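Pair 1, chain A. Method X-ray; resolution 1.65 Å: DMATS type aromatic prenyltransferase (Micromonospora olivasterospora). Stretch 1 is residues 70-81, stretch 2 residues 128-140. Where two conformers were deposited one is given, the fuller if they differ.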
# COMPACT_ATOMS: atom_id res chain seq x y z
N ALA A 70 16.17 -8.85 -11.79
CA ALA A 70 17.33 -8.08 -12.29
C ALA A 70 17.13 -6.58 -11.98
O ALA A 70 16.96 -5.80 -12.94
CB ALA A 70 17.51 -8.32 -13.77
N GLU A 71 17.09 -6.23 -10.69
CA GLU A 71 17.10 -4.84 -10.14
C GLU A 71 17.18 -4.95 -8.62
O GLU A 71 16.53 -5.82 -8.04
CB GLU A 71 15.87 -4.05 -10.60
CG GLU A 71 15.72 -2.68 -9.92
CD GLU A 71 14.56 -1.81 -10.40
OE1 GLU A 71 14.47 -0.62 -9.95
OE2 GLU A 71 13.75 -2.32 -11.22
N PRO A 72 17.97 -4.11 -7.91
CA PRO A 72 18.07 -4.21 -6.46
C PRO A 72 16.68 -3.99 -5.84
O PRO A 72 15.81 -3.47 -6.51
CB PRO A 72 19.05 -3.11 -6.06
CG PRO A 72 19.81 -2.81 -7.35
CD PRO A 72 18.82 -3.06 -8.46
N PRO A 73 16.42 -4.41 -4.60
CA PRO A 73 15.08 -4.24 -4.02
C PRO A 73 14.68 -2.77 -3.85
O PRO A 73 15.51 -1.94 -3.60
CB PRO A 73 15.16 -4.93 -2.65
CG PRO A 73 16.36 -5.87 -2.78
CD PRO A 73 17.32 -5.12 -3.69
N THR A 74 13.39 -2.51 -3.97
CA THR A 74 12.78 -1.19 -3.78
C THR A 74 12.19 -1.12 -2.36
O THR A 74 11.40 -1.97 -2.02
CB THR A 74 11.75 -0.90 -4.86
OG1 THR A 74 12.38 -0.94 -6.14
CG2 THR A 74 11.09 0.45 -4.67
N LEU A 75 12.55 -0.10 -1.60
CA LEU A 75 12.01 0.13 -0.24
C LEU A 75 10.93 1.20 -0.35
O LEU A 75 11.14 2.19 -1.06
CB LEU A 75 13.20 0.51 0.64
CG LEU A 75 12.97 0.95 2.08
CD1 LEU A 75 12.20 -0.08 2.88
CD2 LEU A 75 14.33 1.22 2.72
N ARG A 76 9.79 1.00 0.31
CA ARG A 76 8.71 2.00 0.30
C ARG A 76 8.17 2.19 1.72
O ARG A 76 8.26 1.25 2.55
CB ARG A 76 7.60 1.60 -0.67
CG ARG A 76 8.12 1.24 -2.06
CD ARG A 76 8.38 -0.26 -2.21
NE ARG A 76 7.22 -1.00 -1.74
CZ ARG A 76 6.01 -1.01 -2.36
NH1 ARG A 76 5.84 -0.37 -3.51
NH2 ARG A 76 5.00 -1.68 -1.84
N ILE A 77 7.65 3.39 1.97
CA ILE A 77 6.89 3.73 3.19
C ILE A 77 5.53 4.19 2.72
O ILE A 77 5.50 5.14 1.91
CB ILE A 77 7.57 4.84 4.00
CG1 ILE A 77 8.93 4.40 4.53
CG2 ILE A 77 6.64 5.26 5.11
CD1 ILE A 77 9.80 5.54 5.00
N LEU A 78 4.47 3.61 3.26
CA LEU A 78 3.09 4.12 3.13
C LEU A 78 2.73 4.81 4.43
O LEU A 78 2.96 4.22 5.48
CB LEU A 78 2.15 2.95 2.84
CG LEU A 78 0.66 3.32 2.67
CD1 LEU A 78 0.43 4.05 1.37
CD2 LEU A 78 -0.19 2.08 2.72
N GLY A 79 2.15 6.00 4.39
CA GLY A 79 1.64 6.56 5.64
C GLY A 79 0.96 7.88 5.47
O GLY A 79 0.60 8.24 4.33
N GLU A 80 0.73 8.56 6.60
CA GLU A 80 -0.01 9.82 6.61
C GLU A 80 0.57 10.71 7.71
O GLU A 80 1.17 10.19 8.66
CB GLU A 80 -1.52 9.59 6.78
CG GLU A 80 -1.92 8.93 8.07
CD GLU A 80 -3.42 8.70 8.22
OE1 GLU A 80 -4.21 9.40 7.53
OE2 GLU A 80 -3.80 7.83 9.02
N THR A 81 0.37 11.99 7.54
CA THR A 81 0.72 13.06 8.50
C THR A 81 -0.55 13.43 9.25
O THR A 81 -1.49 13.94 8.63
CB THR A 81 1.30 14.28 7.82
OG1 THR A 81 2.23 13.92 6.78
CG2 THR A 81 1.99 15.18 8.83
N ASP A 128 -11.71 6.42 6.97
CA ASP A 128 -10.64 6.75 7.95
C ASP A 128 -9.49 7.49 7.27
O ASP A 128 -8.49 7.73 7.97
CB ASP A 128 -10.21 5.55 8.80
CG ASP A 128 -9.61 4.41 8.03
OD1 ASP A 128 -9.65 4.46 6.78
OD2 ASP A 128 -9.09 3.48 8.70
N PHE A 129 -9.62 7.88 6.01
CA PHE A 129 -8.62 8.75 5.32
C PHE A 129 -9.22 9.38 4.06
O PHE A 129 -10.25 8.92 3.58
CB PHE A 129 -7.37 7.94 4.99
CG PHE A 129 -7.47 7.09 3.75
CD1 PHE A 129 -8.29 5.97 3.72
CD2 PHE A 129 -6.74 7.40 2.62
CE1 PHE A 129 -8.39 5.19 2.59
CE2 PHE A 129 -6.84 6.63 1.47
CZ PHE A 129 -7.65 5.51 1.46
N ALA A 130 -8.58 10.44 3.59
CA ALA A 130 -8.82 11.10 2.30
C ALA A 130 -7.58 10.95 1.42
O ALA A 130 -7.74 10.65 0.22
CB ALA A 130 -9.19 12.56 2.52
N MET A 131 -6.37 11.05 2.00
CA MET A 131 -5.10 11.02 1.22
C MET A 131 -3.98 10.39 2.05
O MET A 131 -3.70 10.89 3.17
CB MET A 131 -4.69 12.43 0.81
CG MET A 131 -3.36 12.51 0.06
SD MET A 131 -2.85 14.22 -0.26
CE MET A 131 -4.02 14.67 -1.53
N TRP A 132 -3.36 9.35 1.53
CA TRP A 132 -2.12 8.78 2.07
C TRP A 132 -0.99 9.05 1.07
O TRP A 132 -1.26 9.42 -0.06
CB TRP A 132 -2.26 7.29 2.36
CG TRP A 132 -3.09 6.94 3.56
CD1 TRP A 132 -3.64 7.79 4.48
CD2 TRP A 132 -3.51 5.63 3.93
NE1 TRP A 132 -4.33 7.08 5.42
CE2 TRP A 132 -4.30 5.76 5.09
CE3 TRP A 132 -3.31 4.36 3.39
CZ2 TRP A 132 -4.86 4.66 5.74
CZ3 TRP A 132 -3.87 3.27 4.02
CH2 TRP A 132 -4.65 3.42 5.18
N CYS A 133 0.22 8.84 1.52
CA CYS A 133 1.49 9.11 0.85
C CYS A 133 2.23 7.77 0.73
O CYS A 133 2.18 7.04 1.74
CB CYS A 133 2.29 10.07 1.74
SG CYS A 133 3.92 10.38 1.13
N SER A 134 2.86 7.47 -0.41
CA SER A 134 3.88 6.40 -0.54
C SER A 134 5.21 7.04 -0.96
O SER A 134 5.22 7.78 -1.91
CB SER A 134 3.44 5.31 -1.51
OG SER A 134 4.38 4.28 -1.56
N LEU A 135 6.26 6.79 -0.20
CA LEU A 135 7.65 7.24 -0.46
C LEU A 135 8.39 6.04 -1.03
O LEU A 135 8.28 4.96 -0.42
CB LEU A 135 8.31 7.70 0.84
CG LEU A 135 7.61 8.81 1.62
CD1 LEU A 135 8.25 9.00 2.97
CD2 LEU A 135 7.64 10.10 0.86
N VAL A 136 9.04 6.19 -2.19
CA VAL A 136 9.64 5.05 -2.91
C VAL A 136 11.14 5.28 -3.04
O VAL A 136 11.51 6.27 -3.65
CB VAL A 136 8.98 4.85 -4.27
CG1 VAL A 136 9.57 3.66 -5.01
CG2 VAL A 136 7.46 4.74 -4.15
N PHE A 137 11.94 4.36 -2.51
CA PHE A 137 13.43 4.48 -2.41
C PHE A 137 14.11 3.32 -3.14
O PHE A 137 13.72 2.17 -2.99
CB PHE A 137 13.88 4.45 -0.94
CG PHE A 137 13.10 5.35 -0.01
CD1 PHE A 137 12.90 6.68 -0.31
CD2 PHE A 137 12.61 4.86 1.19
CE1 PHE A 137 12.21 7.50 0.56
CE2 PHE A 137 11.94 5.69 2.07
CZ PHE A 137 11.73 7.00 1.75
N ARG A 138 15.16 3.62 -3.88
CA ARG A 138 16.00 2.59 -4.56
C ARG A 138 17.43 3.05 -4.54
O ARG A 138 17.66 4.27 -4.35
CB ARG A 138 15.59 2.38 -6.01
CG ARG A 138 14.09 2.49 -6.26
CD ARG A 138 13.76 2.51 -7.73
NE ARG A 138 12.34 2.70 -7.95
CZ ARG A 138 11.77 2.88 -9.14
NH1 ARG A 138 12.51 2.89 -10.25
NH2 ARG A 138 10.46 3.04 -9.22
N SER A 139 18.37 2.10 -4.69
CA SER A 139 19.77 2.38 -5.05
C SER A 139 19.76 3.14 -6.38
O SER A 139 19.04 2.72 -7.30
CB SER A 139 20.61 1.10 -5.11
OG SER A 139 20.06 0.17 -6.03
N SER A 140 20.46 4.27 -6.45
CA SER A 140 20.78 4.99 -7.70
C SER A 140 19.56 5.74 -8.25
O SER A 140 19.65 6.24 -9.40
CB SER A 140 21.34 4.04 -8.73
OG SER A 140 22.17 3.06 -8.10
O HOH W 1 17.79 -0.67 -3.79
O HOH W 2 -6.08 6.55 8.41
O HOH W 3 -4.30 11.63 6.06
O HOH W 4 -6.80 10.11 8.16

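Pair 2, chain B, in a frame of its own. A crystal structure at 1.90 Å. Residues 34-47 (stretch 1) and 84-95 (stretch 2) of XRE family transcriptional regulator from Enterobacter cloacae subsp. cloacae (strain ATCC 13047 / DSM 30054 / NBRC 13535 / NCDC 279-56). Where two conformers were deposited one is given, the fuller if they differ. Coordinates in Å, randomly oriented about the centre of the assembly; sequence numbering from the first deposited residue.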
# COMPACT_ATOMS: atom_id res chain seq x y z
N PRO B 34 -21.45 -2.14 3.72
CA PRO B 34 -21.22 -2.87 4.97
C PRO B 34 -20.18 -3.97 4.83
O PRO B 34 -20.06 -4.57 3.76
CB PRO B 34 -22.59 -3.47 5.28
CG PRO B 34 -23.57 -2.59 4.55
CD PRO B 34 -22.86 -2.22 3.29
N HIS B 35 -19.40 -4.19 5.88
CA HIS B 35 -18.38 -5.23 5.91
C HIS B 35 -18.67 -6.16 7.06
O HIS B 35 -19.41 -5.81 7.96
CB HIS B 35 -16.98 -4.65 6.13
CG HIS B 35 -16.31 -4.18 4.89
ND1 HIS B 35 -15.66 -5.04 4.03
CD2 HIS B 35 -16.07 -2.93 4.42
CE1 HIS B 35 -15.11 -4.35 3.05
NE2 HIS B 35 -15.35 -3.07 3.26
N GLU B 36 -18.07 -7.34 7.01
CA GLU B 36 -18.19 -8.31 8.07
C GLU B 36 -17.64 -7.72 9.38
O GLU B 36 -16.63 -7.00 9.36
CB GLU B 36 -17.41 -9.56 7.71
CG GLU B 36 -17.45 -10.65 8.78
CD GLU B 36 -16.54 -11.81 8.44
OE1 GLU B 36 -15.97 -11.85 7.30
OE2 GLU B 36 -16.38 -12.68 9.32
N ALA B 37 -18.29 -8.04 10.49
CA ALA B 37 -17.83 -7.61 11.83
C ALA B 37 -16.36 -7.98 12.02
O ALA B 37 -15.97 -9.11 11.73
CB ALA B 37 -18.68 -8.25 12.92
N GLY B 38 -15.55 -7.04 12.49
CA GLY B 38 -14.12 -7.32 12.74
C GLY B 38 -13.16 -6.97 11.61
O GLY B 38 -11.95 -7.05 11.78
N VAL B 39 -13.69 -6.62 10.44
CA VAL B 39 -12.82 -6.22 9.32
C VAL B 39 -12.03 -4.95 9.69
O VAL B 39 -12.58 -4.02 10.31
CB VAL B 39 -13.65 -5.96 8.04
CG1 VAL B 39 -12.91 -5.08 7.04
CG2 VAL B 39 -14.06 -7.29 7.42
N ILE B 40 -10.75 -4.94 9.34
CA ILE B 40 -9.91 -3.77 9.54
C ILE B 40 -9.58 -3.21 8.15
O ILE B 40 -9.28 -3.96 7.24
CB ILE B 40 -8.61 -4.08 10.28
CG1 ILE B 40 -8.88 -4.69 11.65
CG2 ILE B 40 -7.75 -2.81 10.41
CD1 ILE B 40 -9.61 -3.78 12.63
N GLU B 41 -9.68 -1.89 8.02
CA GLU B 41 -9.34 -1.19 6.81
C GLU B 41 -8.20 -0.18 7.05
O GLU B 41 -8.13 0.47 8.11
CB GLU B 41 -10.56 -0.50 6.18
CG GLU B 41 -10.21 0.30 4.93
CD GLU B 41 -11.39 0.78 4.08
OE1 GLU B 41 -12.57 0.47 4.39
OE2 GLU B 41 -11.12 1.51 3.08
N HIS B 42 -7.28 -0.09 6.09
CA HIS B 42 -6.22 0.92 6.09
C HIS B 42 -6.42 1.72 4.80
O HIS B 42 -6.65 1.15 3.75
CB HIS B 42 -4.80 0.33 6.02
CG HIS B 42 -4.33 -0.38 7.25
ND1 HIS B 42 -4.72 -1.67 7.56
CD2 HIS B 42 -3.46 -0.01 8.22
CE1 HIS B 42 -4.12 -2.05 8.67
NE2 HIS B 42 -3.35 -1.06 9.10
N VAL B 43 -6.35 3.03 4.91
CA VAL B 43 -6.37 3.90 3.75
C VAL B 43 -5.03 4.64 3.78
O VAL B 43 -4.61 5.12 4.85
CB VAL B 43 -7.51 4.92 3.81
CG1 VAL B 43 -7.32 6.04 2.79
CG2 VAL B 43 -8.84 4.22 3.55
N VAL B 44 -4.35 4.66 2.64
CA VAL B 44 -3.09 5.38 2.46
C VAL B 44 -3.24 6.20 1.19
O VAL B 44 -3.61 5.66 0.14
CB VAL B 44 -1.89 4.43 2.30
CG1 VAL B 44 -0.61 5.23 2.03
CG2 VAL B 44 -1.72 3.57 3.54
N VAL B 45 -2.98 7.50 1.27
CA VAL B 45 -3.07 8.36 0.09
C VAL B 45 -1.78 8.23 -0.71
O VAL B 45 -0.69 8.27 -0.16
CB VAL B 45 -3.33 9.83 0.49
CG1 VAL B 45 -3.31 10.76 -0.72
CG2 VAL B 45 -4.68 9.93 1.19
N ILE B 46 -1.92 8.08 -2.03
CA ILE B 46 -0.78 7.94 -2.93
C ILE B 46 -0.49 9.28 -3.57
O ILE B 46 0.64 9.76 -3.51
CB ILE B 46 -1.04 6.86 -4.00
CG1 ILE B 46 -1.45 5.53 -3.34
CG2 ILE B 46 0.16 6.69 -4.90
CD1 ILE B 46 -0.54 5.04 -2.24
N SER B 47 -1.51 9.88 -4.19
CA SER B 47 -1.37 11.21 -4.81
C SER B 47 -2.67 12.01 -4.63
O SER B 47 -3.74 11.44 -4.60
CB SER B 47 -0.99 11.10 -6.28
OG SER B 47 -1.99 10.47 -7.03
N PRO B 84 -7.92 14.55 -9.43
CA PRO B 84 -8.17 13.21 -8.87
C PRO B 84 -7.30 12.88 -7.66
O PRO B 84 -6.19 13.40 -7.54
CB PRO B 84 -7.81 12.26 -10.02
CG PRO B 84 -7.93 13.09 -11.27
CD PRO B 84 -7.59 14.50 -10.88
N VAL B 85 -7.84 12.08 -6.76
CA VAL B 85 -7.05 11.60 -5.62
C VAL B 85 -6.92 10.09 -5.77
O VAL B 85 -7.91 9.41 -6.04
CB VAL B 85 -7.62 11.97 -4.24
CG1 VAL B 85 -9.04 11.44 -4.06
CG2 VAL B 85 -6.72 11.46 -3.12
N HIS B 86 -5.68 9.60 -5.67
CA HIS B 86 -5.37 8.20 -5.78
C HIS B 86 -5.01 7.68 -4.40
O HIS B 86 -4.13 8.22 -3.75
CB HIS B 86 -4.19 8.02 -6.75
CG HIS B 86 -3.75 6.59 -6.92
ND1 HIS B 86 -2.48 6.26 -7.35
CD2 HIS B 86 -4.39 5.42 -6.69
CE1 HIS B 86 -2.36 4.95 -7.41
NE2 HIS B 86 -3.50 4.41 -6.99
N PHE B 87 -5.72 6.66 -3.92
CA PHE B 87 -5.40 6.10 -2.62
C PHE B 87 -5.50 4.59 -2.67
O PHE B 87 -6.01 4.03 -3.63
CB PHE B 87 -6.26 6.69 -1.50
CG PHE B 87 -7.73 6.43 -1.63
CD1 PHE B 87 -8.53 7.24 -2.42
CD2 PHE B 87 -8.32 5.39 -0.93
CE1 PHE B 87 -9.89 7.01 -2.53
CE2 PHE B 87 -9.69 5.14 -1.03
CZ PHE B 87 -10.48 5.96 -1.82
N HIS B 88 -4.92 3.93 -1.68
CA HIS B 88 -5.07 2.50 -1.55
C HIS B 88 -5.94 2.21 -0.36
O HIS B 88 -5.89 2.91 0.65
CB HIS B 88 -3.77 1.73 -1.32
CG HIS B 88 -2.79 1.78 -2.45
ND1 HIS B 88 -1.50 1.33 -2.31
CD2 HIS B 88 -2.90 2.27 -3.70
CE1 HIS B 88 -0.85 1.51 -3.45
NE2 HIS B 88 -1.67 2.10 -4.30
N SER B 89 -6.74 1.15 -0.49
CA SER B 89 -7.59 0.68 0.57
C SER B 89 -7.20 -0.77 0.81
O SER B 89 -7.33 -1.60 -0.08
CB SER B 89 -9.06 0.80 0.17
OG SER B 89 -9.89 0.09 1.08
N LEU B 90 -6.69 -1.05 2.00
CA LEU B 90 -6.30 -2.40 2.37
C LEU B 90 -7.34 -2.94 3.32
O LEU B 90 -7.76 -2.24 4.24
CB LEU B 90 -4.95 -2.40 3.08
CG LEU B 90 -3.70 -2.07 2.25
CD1 LEU B 90 -3.70 -0.65 1.73
CD2 LEU B 90 -2.51 -2.28 3.16
N ILE B 91 -7.76 -4.18 3.10
CA ILE B 91 -8.77 -4.80 3.93
C ILE B 91 -8.28 -6.12 4.48
O ILE B 91 -7.88 -6.97 3.72
CB ILE B 91 -10.06 -5.08 3.12
CG1 ILE B 91 -10.63 -3.80 2.48
CG2 ILE B 91 -11.09 -5.77 4.01
CD1 ILE B 91 -11.22 -2.80 3.46
N HIS B 92 -8.27 -6.26 5.80
CA HIS B 92 -7.93 -7.53 6.46
C HIS B 92 -9.25 -8.09 7.04
O HIS B 92 -9.89 -7.45 7.88
CB HIS B 92 -6.88 -7.33 7.56
CG HIS B 92 -5.50 -7.12 7.03
ND1 HIS B 92 -5.04 -5.90 6.59
CD2 HIS B 92 -4.46 -7.99 6.88
CE1 HIS B 92 -3.79 -6.03 6.17
NE2 HIS B 92 -3.42 -7.28 6.35
N TYR B 93 -9.65 -9.26 6.56
CA TYR B 93 -10.89 -9.90 7.00
C TYR B 93 -10.57 -10.80 8.21
O TYR B 93 -9.47 -11.37 8.29
CB TYR B 93 -11.52 -10.67 5.84
CG TYR B 93 -11.77 -9.85 4.56
CD1 TYR B 93 -12.95 -9.13 4.36
CD2 TYR B 93 -10.82 -9.82 3.55
CE1 TYR B 93 -13.16 -8.40 3.19
CE2 TYR B 93 -11.02 -9.10 2.38
CZ TYR B 93 -12.19 -8.39 2.19
OH TYR B 93 -12.35 -7.68 0.99
N PRO B 94 -11.50 -10.92 9.18
CA PRO B 94 -11.18 -11.70 10.38
C PRO B 94 -11.18 -13.22 10.18
O PRO B 94 -11.91 -13.74 9.32
CB PRO B 94 -12.29 -11.31 11.34
CG PRO B 94 -13.45 -11.07 10.45
CD PRO B 94 -12.87 -10.37 9.25
N ARG B 95 -10.36 -13.92 10.96
CA ARG B 95 -10.29 -15.38 10.91
C ARG B 95 -10.89 -15.97 12.19
O ARG B 95 -11.21 -17.15 12.25
CB ARG B 95 -8.85 -15.89 10.65
CG ARG B 95 -7.79 -15.42 11.63
CD ARG B 95 -6.40 -15.97 11.29
NE ARG B 95 -5.82 -15.38 10.06
CZ ARG B 95 -5.76 -15.96 8.86
NH1 ARG B 95 -6.22 -17.19 8.63
NH2 ARG B 95 -5.21 -15.30 7.85
OXT ARG B 95 -11.12 -15.26 13.17
O HOH W 5 -13.60 -13.26 7.10
O HOH W 6 -9.90 -8.39 10.46
O HOH W 7 -6.46 -3.57 6.60
O HOH W 8 -0.63 8.08 -8.22
O HOH W 9 -3.63 12.52 -7.85

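Both pairs are two antiparallel strands joined edge to edge. In pair 1, the strand through L75(A) to G79(A) runs against the strand through C133(A) to F137(A), with 167° between their N-to-C directions. In pair 2, strand 40-47 runs against strand 85-92 at 150°. The central residues superpose with an RMSD of 0.5 Å. Pair 1 buries 846 Å² between its stretches and pair 2 buries 1019 Å².

The backbone ladder is the common frame. L75(A) and F137(A) form a hydrogen-bonded pair, with L75(A) N to F137(A) O at 2.9 Å and F137(A) N to L75(A) O at 2.7 Å. The matching pair is I40(B) and H92(B), with I40(B) N to H92(B) O at 3.0 Å and H92(B) N to I40(B) O at 2.9 Å. I77(A) with L135(A) matches H42(B) with L90(B). G79(A) with C133(A) matches V44(B) with H88(B). Each of these pairs also makes two backbone hydrogen bonds.

One face carries L75(A), I77(A), C133(A), L135(A) and F137(A). Here pair 1 packs by apolar contact. I77(A) CD1 meets the edge of the F137(A) ring, 3.6 Å from F137(A) CE2, and lies 4.3 Å from L135(A) CD1. L75(A) CG is 4.0 Å from F137(A) CD2. In pair 2 the positions of I77(A) and F137(A) hold H42(B) and H92(B). Their ND1 atoms are 4.4 Å apart, and water 7 fills the gap, 2.7 Å from H42(B) ND1 and 2.7 Å from H92(B) ND1. A water-mediated link thus replaces a direct apolar contact. L135(A) and L90(B) keep leucine at one position, with side-chain centres 0.5 Å apart.

G79(A) has no side chain, whereas its match V44(B) adds an isopropyl group to this face. Across from them, C133(A) is replaced by the larger H88(B). The H88(B) ring packs against I46(B), whose CD1 sits over its face, 3.7 Å from the ring centroid. I46(B) has no counterpart in pair 1.

The other face carries R76(A), L78(A), S134(A) and V136(A). S134(A) and S89(B) match, but their neighbours differ. S89(B) OG donates a hydrogen bond to E41(B) OE2 at 2.7 Å. E41(B) takes the place of R76(A), whose CB is 4.3 Å from S134(A) OG; the ends of both R76(A) and S134(A) are bonded elsewhere in the structure. V136(A) and I91(B) both offer aliphatic surface. V136(A) CG1 lies 4.1 Å from R76(A) CG, and I91(B) CD1 lies 3.6 Å from E41(B) CG.

L78(A) and V43(B) each meet an aromatic residue. L78(A) CD2 is 3.9 Å from W132(A) CE3, and V43(B) CG1 is 3.9 Å from F87(B) CD2. The aromatic side-chain centres are 4.5 Å apart, so similar contacts are made by rings in different places.

T74(A) and V39(B) nearly coincide. T74(A) CG2 is 3.6 Å from V136(A) CG1, and V39(B) CG1 is 3.6 Å from I91(B) CG2.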